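CRISPR-associated endonuclease Cas9 (Campylobacter jejuni subsp. jejuni serotype O:2, PDB 5X2H) is an RNA-guided endonuclease of bacterial adaptive immunity that cuts both strands of invading DNA with its HNH and RuvC-like nuclease domains. Local coordinates at residues 22-25 with 30-33. Residues are numbered along the deposited sequence; the frame is centred on the assembly and turned at random.
Sequences WAFS and LKDC
Phe24 faces both Lys31 and Asp32 across two antiparallel strands, and its carbonyl oxygen accepts from the backbone N-H of both. The bond from Lys31 N to Phe24 O is short (2.8 Å) and runs nearly in line with the carbonyl, whereas that from Asp32 N to the same oxygen is weak at 3.4 Å. In return Phe24 N donates to Asp32 O over 3.1 Å, and Ala23 CA makes a longer CA-H...O contact with Asp32 O.

The Trp22 indole reaches over to the partner strand. Trp22 CG lies between its backbone N and carbonyl carbon (chi1 59°), which brings the six-membered ring over the backbone of Cys33, whose carbonyl carbon sits over one face near the rim; Trp22 CH2 lies 3.3 Å from Cys33 O. At the ring edge, Trp22 CH2 meets Asp32 CG at 3.5 Å, the carboxylate plane turned 79° from the indole. Asp32 OD1 accepts the N-H of Cys33 on its anti side, 2.8 Å from OD1 to Cys33 N, in a bent bond, and OD2 bonds the hydroxyl of Tyr476, so both oxygens are engaged. Phe24, on the same face, lays CD2 3.7 Å from Lys31 CB; its ring also meets Tyr476 of helix 456-476.

On the other face, Ala23 CB packs against Leu30 CD1 and more loosely against Cys33 SG, and all three residues touch Val563 of helix 557-566.

Lys31, the extra residue, shifts the register by one between the Phe24-Asp32 and Ser25-Leu30 pairs: a classic beta bulge in the hairpin of strands 19-26 and 29-37, at one margin of the mixed, RNase H-like sheet of the RuvC nuclease domain.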
ATOM      1  N   TRP A  22       3.818 -26.731   9.361  1.00 61.51           N
ATOM      2  CA  TRP A  22       3.961 -27.776   8.360  1.00 63.08           C
ATOM      3  C   TRP A  22       4.274 -29.106   9.029  1.00 68.94           C
ATOM      4  O   TRP A  22       4.970 -29.162  10.046  1.00 74.19           O
ATOM      5  CB  TRP A  22       5.054 -27.434   7.339  1.00 56.41           C
ATOM      6  CG  TRP A  22       6.409 -27.229   7.943  1.00 61.06           C
ATOM      7  CD1 TRP A  22       6.949 -26.049   8.366  1.00 54.21           C
ATOM      8  CD2 TRP A  22       7.402 -28.234   8.186  1.00 61.81           C
ATOM      9  NE1 TRP A  22       8.214 -26.255   8.858  1.00 54.81           N
ATOM     10  CE2 TRP A  22       8.516 -27.589   8.760  1.00 62.11           C
ATOM     11  CE3 TRP A  22       7.456 -29.616   7.976  1.00 60.61           C
ATOM     12  CZ2 TRP A  22       9.671 -28.278   9.126  1.00 58.74           C
ATOM     13  CZ3 TRP A  22       8.602 -30.298   8.341  1.00 62.14           C
ATOM     14  CH2 TRP A  22       9.695 -29.628   8.909  1.00 63.00           C
ATOM     15  N   ALA A  23       3.753 -30.178   8.436  1.00 67.57           N
ATOM     16  CA  ALA A  23       3.983 -31.534   8.907  1.00 64.50           C
ATOM     17  C   ALA A  23       4.178 -32.447   7.706  1.00 70.61           C
ATOM     18  O   ALA A  23       3.607 -32.219   6.636  1.00 69.33           O
ATOM     19  CB  ALA A  23       2.822 -32.039   9.773  1.00 65.91           C
ATOM     20  N   PHE A  24       4.996 -33.482   7.891  1.00 68.21           N
ATOM     21  CA  PHE A  24       5.315 -34.432   6.832  1.00 70.08           C
ATOM     22  C   PHE A  24       5.043 -35.841   7.337  1.00 75.68           C
ATOM     23  O   PHE A  24       5.654 -36.284   8.314  1.00 76.80           O
ATOM     24  CB  PHE A  24       6.772 -34.287   6.381  1.00 69.77           C
ATOM     25  CG  PHE A  24       7.231 -35.367   5.438  1.00 73.37           C
ATOM     26  CD1 PHE A  24       6.436 -35.769   4.376  1.00 75.43           C
ATOM     27  CD2 PHE A  24       8.470 -35.963   5.603  1.00 73.61           C
ATOM     28  CE1 PHE A  24       6.863 -36.758   3.506  1.00 76.82           C
ATOM     29  CE2 PHE A  24       8.902 -36.948   4.737  1.00 78.49           C
ATOM     30  CZ  PHE A  24       8.097 -37.345   3.686  1.00 76.77           C
ATOM     31  N   SER A  25       4.129 -36.538   6.668  1.00 76.40           N
ATOM     32  CA  SER A  25       3.745 -37.891   7.035  1.00 79.68           C
ATOM     33  C   SER A  25       4.049 -38.846   5.889  1.00 81.89           C
ATOM     34  O   SER A  25       4.085 -38.451   4.720  1.00 79.13           O
ATOM     35  CB  SER A  25       2.257 -37.970   7.396  1.00 79.84           C
ATOM     36  OG  SER A  25       1.910 -39.276   7.822  1.00 86.27           O
ATOM     37  N   LEU A  30       4.278 -39.938  11.296  1.00 90.68           N
ATOM     38  CA  LEU A  30       4.760 -38.565  11.320  1.00 84.76           C
ATOM     39  C   LEU A  30       6.285 -38.547  11.303  1.00 80.19           C
ATOM     40  O   LEU A  30       6.932 -39.161  12.156  1.00 88.24           O
ATOM     41  CB  LEU A  30       4.230 -37.838  12.554  1.00 80.74           C
ATOM     42  CG  LEU A  30       4.513 -36.337  12.608  1.00 79.17           C
ATOM     43  CD1 LEU A  30       3.953 -35.645  11.374  1.00 78.12           C
ATOM     44  CD2 LEU A  30       3.938 -35.728  13.878  1.00 77.33           C
ATOM     45  N   LYS A  31       6.857 -37.840  10.331  1.00 78.29           N
ATOM     46  CA  LYS A  31       8.296 -37.844  10.096  1.00 85.19           C
ATOM     47  C   LYS A  31       8.985 -36.545  10.483  1.00 82.99           C
ATOM     48  O   LYS A  31      10.115 -36.580  10.975  1.00 83.61           O
ATOM     49  CB  LYS A  31       8.586 -38.141   8.620  1.00 78.82           C
ATOM     50  CG  LYS A  31       7.893 -39.387   8.087  1.00 83.36           C
ATOM     51  CD  LYS A  31       8.610 -40.662   8.509  1.00 86.27           C
ATOM     52  CE  LYS A  31       9.911 -40.846   7.741  1.00 85.45           C
ATOM     53  NZ  LYS A  31      10.505 -42.196   7.964  1.00 89.00           N
ATOM     54  N   ASP A  32       8.344 -35.395  10.275  1.00 81.90           N
ATOM     55  CA  ASP A  32       8.994 -34.117  10.523  1.00 83.21           C
ATOM     56  C   ASP A  32       7.945 -33.071  10.870  1.00 84.51           C
ATOM     57  O   ASP A  32       6.785 -33.171  10.461  1.00 85.78           O
ATOM     58  CB  ASP A  32       9.818 -33.675   9.307  1.00 83.31           C
ATOM     59  CG  ASP A  32      10.964 -32.757   9.678  1.00 83.03           C
ATOM     60  OD1 ASP A  32      11.008 -32.299  10.838  1.00 82.99           O
ATOM     61  OD2 ASP A  32      11.825 -32.501   8.810  1.00 82.91           O
ATOM     62  N   CYS A  33       8.369 -32.060  11.627  1.00 84.44           N
ATOM     63  CA  CYS A  33       7.487 -30.996  12.088  1.00 83.80           C
ATOM     64  C   CYS A  33       8.258 -29.684  12.133  1.00 77.85           C
ATOM     65  O   CYS A  33       9.489 -29.669  12.223  1.00 76.69           O
ATOM     66  CB  CYS A  33       6.907 -31.304  13.473  1.00 90.96           C
ATOM     67  SG  CYS A  33       5.272 -32.044  13.461  1.00 97.72           S
TER